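PDB 2FFI: 2-pyrone-4,6-dicarboxylic acid hydrolase, putative from Pseudomonas putida, which probably acts as a 2-pyrone-4,6-dicarboxylate lactonase, hydrolysing the cyclic ester of its substrate as a member of the amidohydrolase family. Local coordinates for residues A[106-118]-A[138-151]. Numbering follows the deposited sequence.
Sequences VRGVRLNLMGQDM and WHVELHRQVADIPV. With PO4 (phosphate ion), chain C.
Trp138 lays one indole face over the segment leading into strand 108-110: Val106 CG2 sits over the six-membered ring, 3.8 Å from its centroid, and Arg107 CA over the five-membered one. Val109 comes in at about a right angle, CG1 3.5 Å from Trp138 CE3, while Met101 and Leu98 of helix 95-102 also touch the indole. Were Trp138 reduced to an alanine, Val106 CG2 and Val109 CG1 would probably lose the aromatic surface they share, leaving a gap beside that helix. The strands pair in parallel, Val109 N bonding His139 O and Val109 O receiving Glu141 N at 2.7 Å. Arg110 leaves the opposite face of the sheet from Val109, its CG anti to the backbone N (chi1 -163°) and its chain extended; NH1 and NH2 both bond O1 of a phosphate probably taken from the crystallisation liquor. His143 runs alongside, ring and guanidinium planes 7° apart, with Met114 CB over one ring face. Glu141 packs on the Arg110 stem but salt-bridges Lys197. Farther on, Arg144 NH2 bonds Gln116 O, and Met118 CG lies over the guanidinium. Strands 108-110 and 139-142, joined through helix 127-136, form a beta-alpha-beta unit of the TIM barrel, consistent with an anion pocket at the strands' C-terminal ends.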
loop_
_atom_site.group_PDB
_atom_site.type_symbol
_atom_site.label_atom_id
_atom_site.label_comp_id
_atom_site.label_asym_id
_atom_site.label_seq_id
_atom_site.Cartn_x
_atom_site.Cartn_y
_atom_site.Cartn_z
ATOM N N VAL A 106 4.252 -4.874 12.221
ATOM C CA VAL A 106 3.378 -5.052 11.062
ATOM C C VAL A 106 1.924 -4.848 11.466
ATOM O O VAL A 106 1.449 -5.402 12.472
ATOM C CB VAL A 106 3.602 -6.414 10.366
ATOM C CG1 VAL A 106 4.231 -7.361 11.306
ATOM C CG2 VAL A 106 2.284 -6.956 9.814
ATOM N N ARG A 107 1.237 -4.017 10.690
ATOM C CA ARG A 107 -0.142 -3.679 10.984
ATOM C C ARG A 107 -1.186 -4.076 9.933
ATOM O O ARG A 107 -2.335 -3.626 9.978
ATOM C CB ARG A 107 -0.246 -2.177 11.240
ATOM C CG ARG A 107 -0.504 -1.780 12.688
ATOM C CD ARG A 107 0.615 -2.198 13.611
ATOM N NE ARG A 107 0.819 -1.178 14.620
ATOM C CZ ARG A 107 1.785 -1.222 15.523
ATOM N NH1 ARG A 107 1.910 -0.231 16.402
ATOM N NH2 ARG A 107 2.618 -2.256 15.547
ATOM N N GLY A 108 -0.796 -4.913 8.981
ATOM C CA GLY A 108 -1.742 -5.312 7.958
ATOM C C GLY A 108 -1.243 -6.485 7.159
ATOM O O GLY A 108 -0.105 -6.917 7.347
ATOM N N VAL A 109 -2.107 -7.024 6.301
ATOM C CA VAL A 109 -1.742 -8.143 5.435
ATOM C C VAL A 109 -2.160 -7.758 4.036
ATOM O O VAL A 109 -3.209 -7.134 3.846
ATOM C CB VAL A 109 -2.467 -9.482 5.793
ATOM C CG1 VAL A 109 -2.048 -9.976 7.176
ATOM C CG2 VAL A 109 -3.964 -9.293 5.746
ATOM N N ARG A 110 -1.332 -8.120 3.062
ATOM C CA ARG A 110 -1.599 -7.822 1.662
ATOM C C ARG A 110 -1.795 -9.135 0.928
ATOM O O ARG A 110 -0.933 -10.007 0.952
ATOM C CB ARG A 110 -0.425 -7.070 1.029
ATOM C CG ARG A 110 -0.753 -6.353 -0.294
ATOM C CD ARG A 110 0.505 -6.190 -1.152
ATOM N NE ARG A 110 0.423 -5.099 -2.131
ATOM C CZ ARG A 110 1.424 -4.756 -2.943
ATOM N NH1 ARG A 110 1.276 -3.754 -3.796
ATOM N NH2 ARG A 110 2.578 -5.423 -2.915
ATOM N N LEU A 111 -2.938 -9.280 0.282
ATOM C CA LEU A 111 -3.228 -10.488 -0.474
ATOM C C LEU A 111 -2.412 -10.405 -1.766
ATOM O O LEU A 111 -1.772 -11.389 -2.182
ATOM C CB LEU A 111 -4.722 -10.545 -0.796
ATOM C CG LEU A 111 -5.653 -10.485 0.417
ATOM C CD1 LEU A 111 -7.070 -10.526 -0.048
ATOM C CD2 LEU A 111 -5.363 -11.642 1.356
ATOM N N ASN A 112 -2.449 -9.213 -2.379
ATOM C CA ASN A 112 -1.743 -8.888 -3.627
ATOM C C ASN A 112 -1.998 -9.868 -4.774
ATOM O O ASN A 112 -1.218 -10.794 -4.990
ATOM C CB ASN A 112 -0.236 -8.783 -3.376
ATOM C CG ASN A 112 0.555 -8.483 -4.646
ATOM O OD1 ASN A 112 0.508 -7.374 -5.192
ATOM N ND2 ASN A 112 1.290 -9.479 -5.122
ATOM N N LEU A 113 -3.084 -9.655 -5.514
ATOM C CA LEU A 113 -3.432 -10.538 -6.627
ATOM C C LEU A 113 -2.752 -10.089 -7.928
ATOM O O LEU A 113 -1.847 -10.764 -8.425
ATOM C CB LEU A 113 -4.949 -10.576 -6.800
ATOM C CG LEU A 113 -5.782 -10.812 -5.537
ATOM C CD1 LEU A 113 -5.141 -11.898 -4.669
ATOM C CD2 LEU A 113 -5.899 -9.524 -4.762
HETATM N N MSE A 114 -3.202 -8.958 -8.468
HETATM C CA MSE A 114 -2.652 -8.348 -9.686
HETATM C C MSE A 114 -1.872 -9.303 -10.576
HETATM O O MSE A 114 -0.669 -9.481 -10.393
HETATM C CB MSE A 114 -1.740 -7.184 -9.307
HETATM C CG MSE A 114 -1.480 -6.200 -10.429
HETATM SE SE MSE A 114 -2.994 -5.416 -11.016
HETATM C CE MSE A 114 -3.000 -5.961 -12.692
ATOM N N GLY A 115 -2.552 -9.894 -11.555
ATOM C CA GLY A 115 -1.896 -10.849 -12.434
ATOM C C GLY A 115 -1.969 -12.252 -11.853
ATOM O O GLY A 115 -1.252 -13.153 -12.281
ATOM N N GLN A 116 -2.840 -12.415 -10.860
ATOM C CA GLN A 116 -3.061 -13.690 -10.195
ATOM C C GLN A 116 -4.521 -14.084 -10.365
ATOM O O GLN A 116 -5.359 -13.262 -10.750
ATOM C CB GLN A 116 -2.739 -13.580 -8.700
ATOM C CG GLN A 116 -1.273 -13.752 -8.346
ATOM C CD GLN A 116 -0.838 -15.219 -8.299
ATOM O OE1 GLN A 116 0.359 -15.518 -8.236
ATOM N NE2 GLN A 116 -1.809 -16.139 -8.313
ATOM N N ASP A 117 -4.816 -15.342 -10.062
ATOM C CA ASP A 117 -6.170 -15.857 -10.175
ATOM C C ASP A 117 -7.097 -15.292 -9.101
ATOM O O ASP A 117 -6.756 -15.260 -7.919
ATOM C CB ASP A 117 -6.153 -17.395 -10.142
ATOM C CG ASP A 117 -5.211 -17.963 -9.088
ATOM O OD1 ASP A 117 -3.993 -17.677 -9.144
ATOM O OD2 ASP A 117 -5.691 -18.714 -8.211
HETATM N N MSE A 118 -8.270 -14.837 -9.531
HETATM C CA MSE A 118 -9.252 -14.256 -8.623
HETATM C C MSE A 118 -9.629 -15.169 -7.468
HETATM O O MSE A 118 -10.168 -16.257 -7.664
HETATM C CB MSE A 118 -10.519 -13.857 -9.389
HETATM C CG MSE A 118 -10.631 -12.369 -9.700
HETATM SE SE MSE A 118 -11.039 -11.313 -8.120
HETATM C CE MSE A 118 -12.966 -11.180 -8.312
ATOM N N TRP A 138 -5.596 -6.052 12.316
ATOM C CA TRP A 138 -4.859 -5.768 11.083
ATOM C C TRP A 138 -5.774 -5.476 9.905
ATOM O O TRP A 138 -6.858 -6.034 9.798
ATOM C CB TRP A 138 -3.958 -6.956 10.715
ATOM C CG TRP A 138 -2.728 -7.064 11.533
ATOM C CD1 TRP A 138 -2.344 -6.233 12.541
ATOM C CD2 TRP A 138 -1.678 -8.033 11.388
ATOM N NE1 TRP A 138 -1.106 -6.619 13.037
ATOM C CE2 TRP A 138 -0.679 -7.718 12.346
ATOM C CE3 TRP A 138 -1.487 -9.136 10.548
ATOM C CZ2 TRP A 138 0.489 -8.460 12.481
ATOM C CZ3 TRP A 138 -0.319 -9.880 10.686
ATOM C CH2 TRP A 138 0.656 -9.536 11.647
ATOM N N HIS A 139 -5.338 -4.602 9.011
ATOM C CA HIS A 139 -6.159 -4.301 7.851
ATOM C C HIS A 139 -5.731 -5.196 6.701
ATOM O O HIS A 139 -4.690 -5.857 6.778
ATOM C CB HIS A 139 -6.033 -2.831 7.449
ATOM C CG HIS A 139 -4.636 -2.404 7.116
ATOM N ND1 HIS A 139 -3.681 -2.151 8.076
ATOM C CD2 HIS A 139 -4.039 -2.171 5.924
ATOM C CE1 HIS A 139 -2.556 -1.777 7.489
ATOM N NE2 HIS A 139 -2.748 -1.780 6.183
ATOM N N VAL A 140 -6.542 -5.226 5.647
ATOM C CA VAL A 140 -6.253 -6.040 4.469
ATOM C C VAL A 140 -6.026 -5.151 3.254
ATOM O O VAL A 140 -6.904 -4.375 2.858
ATOM C CB VAL A 140 -7.404 -7.037 4.166
ATOM C CG1 VAL A 140 -8.744 -6.353 4.317
ATOM C CG2 VAL A 140 -7.262 -7.592 2.744
ATOM N N GLU A 141 -4.833 -5.270 2.671
ATOM C CA GLU A 141 -4.456 -4.477 1.500
ATOM C C GLU A 141 -4.803 -5.167 0.196
ATOM O O GLU A 141 -4.488 -6.339 0.001
ATOM C CB GLU A 141 -2.959 -4.184 1.518
ATOM C CG GLU A 141 -2.612 -2.780 1.083
ATOM C CD GLU A 141 -1.133 -2.616 0.837
ATOM O OE1 GLU A 141 -0.340 -3.251 1.563
ATOM O OE2 GLU A 141 -0.752 -1.844 -0.068
ATOM N N LEU A 142 -5.441 -4.426 -0.697
ATOM C CA LEU A 142 -5.826 -4.961 -1.992
ATOM C C LEU A 142 -5.015 -4.330 -3.120
ATOM O O LEU A 142 -4.591 -3.180 -3.034
ATOM C CB LEU A 142 -7.317 -4.726 -2.240
ATOM C CG LEU A 142 -8.300 -5.852 -1.908
ATOM C CD1 LEU A 142 -7.670 -6.876 -0.996
ATOM C CD2 LEU A 142 -9.545 -5.247 -1.293
ATOM N N HIS A 143 -4.790 -5.107 -4.169
ATOM C CA HIS A 143 -4.050 -4.645 -5.318
ATOM C C HIS A 143 -4.535 -5.405 -6.551
ATOM O O HIS A 143 -4.119 -6.536 -6.784
ATOM C CB HIS A 143 -2.567 -4.884 -5.089
ATOM C CG HIS A 143 -1.707 -4.418 -6.219
ATOM N ND1 HIS A 143 -2.082 -3.403 -7.073
ATOM C CD2 HIS A 143 -0.481 -4.820 -6.632
ATOM C CE1 HIS A 143 -1.125 -3.198 -7.965
ATOM N NE2 HIS A 143 -0.144 -4.048 -7.716
ATOM N N ARG A 144 -5.430 -4.796 -7.324
ATOM C CA ARG A 144 -5.951 -5.442 -8.524
ATOM C C ARG A 144 -6.710 -4.442 -9.392
ATOM O O ARG A 144 -7.002 -3.340 -8.935
ATOM C CB ARG A 144 -6.861 -6.610 -8.137
ATOM C CG ARG A 144 -6.902 -7.714 -9.185
ATOM C CD ARG A 144 -7.739 -8.890 -8.723
ATOM N NE ARG A 144 -7.363 -10.137 -9.399
ATOM C CZ ARG A 144 -7.549 -10.377 -10.692
ATOM N NH1 ARG A 144 -8.111 -9.460 -11.472
ATOM N NH2 ARG A 144 -7.171 -11.540 -11.198
ATOM N N GLN A 145 -7.035 -4.811 -10.634
ATOM C CA GLN A 145 -7.745 -3.877 -11.520
ATOM C C GLN A 145 -8.950 -3.305 -10.807
ATOM O O GLN A 145 -9.642 -4.038 -10.109
ATOM C CB GLN A 145 -8.262 -4.550 -12.795
ATOM C CG GLN A 145 -7.288 -5.401 -13.561
ATOM C CD GLN A 145 -7.318 -6.822 -13.095
ATOM O OE1 GLN A 145 -6.614 -7.199 -12.165
ATOM N NE2 GLN A 145 -8.160 -7.619 -13.723
ATOM N N VAL A 146 -9.235 -2.023 -11.014
ATOM C CA VAL A 146 -10.382 -1.414 -10.349
ATOM C C VAL A 146 -11.644 -2.214 -10.598
ATOM O O VAL A 146 -12.552 -2.214 -9.768
ATOM C CB VAL A 146 -10.659 0.017 -10.831
ATOM C CG1 VAL A 146 -11.220 0.002 -12.241
ATOM C CG2 VAL A 146 -11.644 0.679 -9.893
ATOM N N ALA A 147 -11.691 -2.896 -11.742
ATOM C CA ALA A 147 -12.854 -3.687 -12.125
ATOM C C ALA A 147 -13.215 -4.739 -11.090
ATOM O O ALA A 147 -14.396 -5.011 -10.874
ATOM C CB ALA A 147 -12.619 -4.341 -13.473
ATOM N N ASP A 148 -12.205 -5.303 -10.431
ATOM C CA ASP A 148 -12.429 -6.339 -9.423
ATOM C C ASP A 148 -12.436 -5.850 -7.970
ATOM O O ASP A 148 -12.845 -6.582 -7.059
ATOM C CB ASP A 148 -11.389 -7.444 -9.591
ATOM C CG ASP A 148 -11.659 -8.300 -10.802
ATOM O OD1 ASP A 148 -10.700 -8.596 -11.559
ATOM O OD2 ASP A 148 -12.842 -8.680 -10.996
ATOM N N ILE A 149 -12.010 -4.610 -7.752
ATOM C CA ILE A 149 -11.970 -4.050 -6.409
ATOM C C ILE A 149 -13.306 -4.106 -5.667
ATOM O O ILE A 149 -13.392 -4.711 -4.604
ATOM C CB ILE A 149 -11.448 -2.599 -6.449
ATOM C CG1 ILE A 149 -10.010 -2.603 -6.947
ATOM C CG2 ILE A 149 -11.521 -1.951 -5.075
ATOM C CD1 ILE A 149 -9.103 -3.482 -6.145
ATOM N N PRO A 150 -14.366 -3.484 -6.214
ATOM C CA PRO A 150 -15.659 -3.524 -5.517
ATOM C C PRO A 150 -16.158 -4.924 -5.128
ATOM O O PRO A 150 -16.960 -5.063 -4.204
ATOM C CB PRO A 150 -16.607 -2.821 -6.490
ATOM C CG PRO A 150 -15.971 -3.067 -7.834
ATOM C CD PRO A 150 -14.501 -2.844 -7.534
ATOM N N VAL A 151 -15.692 -5.957 -5.829
ATOM C CA VAL A 151 -16.115 -7.323 -5.525
ATOM C C VAL A 151 -15.304 -7.877 -4.369
ATOM O O VAL A 151 -15.839 -8.580 -3.526
ATOM C CB VAL A 151 -15.951 -8.265 -6.744
ATOM C CG1 VAL A 151 -16.341 -9.666 -6.358
ATOM C CG2 VAL A 151 -16.810 -7.784 -7.909
HETATM P P PO4 C . 3.711 -2.848 -5.850
HETATM O O1 PO4 C . 3.629 -3.653 -4.605
HETATM O O2 PO4 C . 3.254 -3.662 -7.004
HETATM O O3 PO4 C . 2.845 -1.653 -5.724
HETATM O O4 PO4 C . 5.118 -2.431 -6.068
#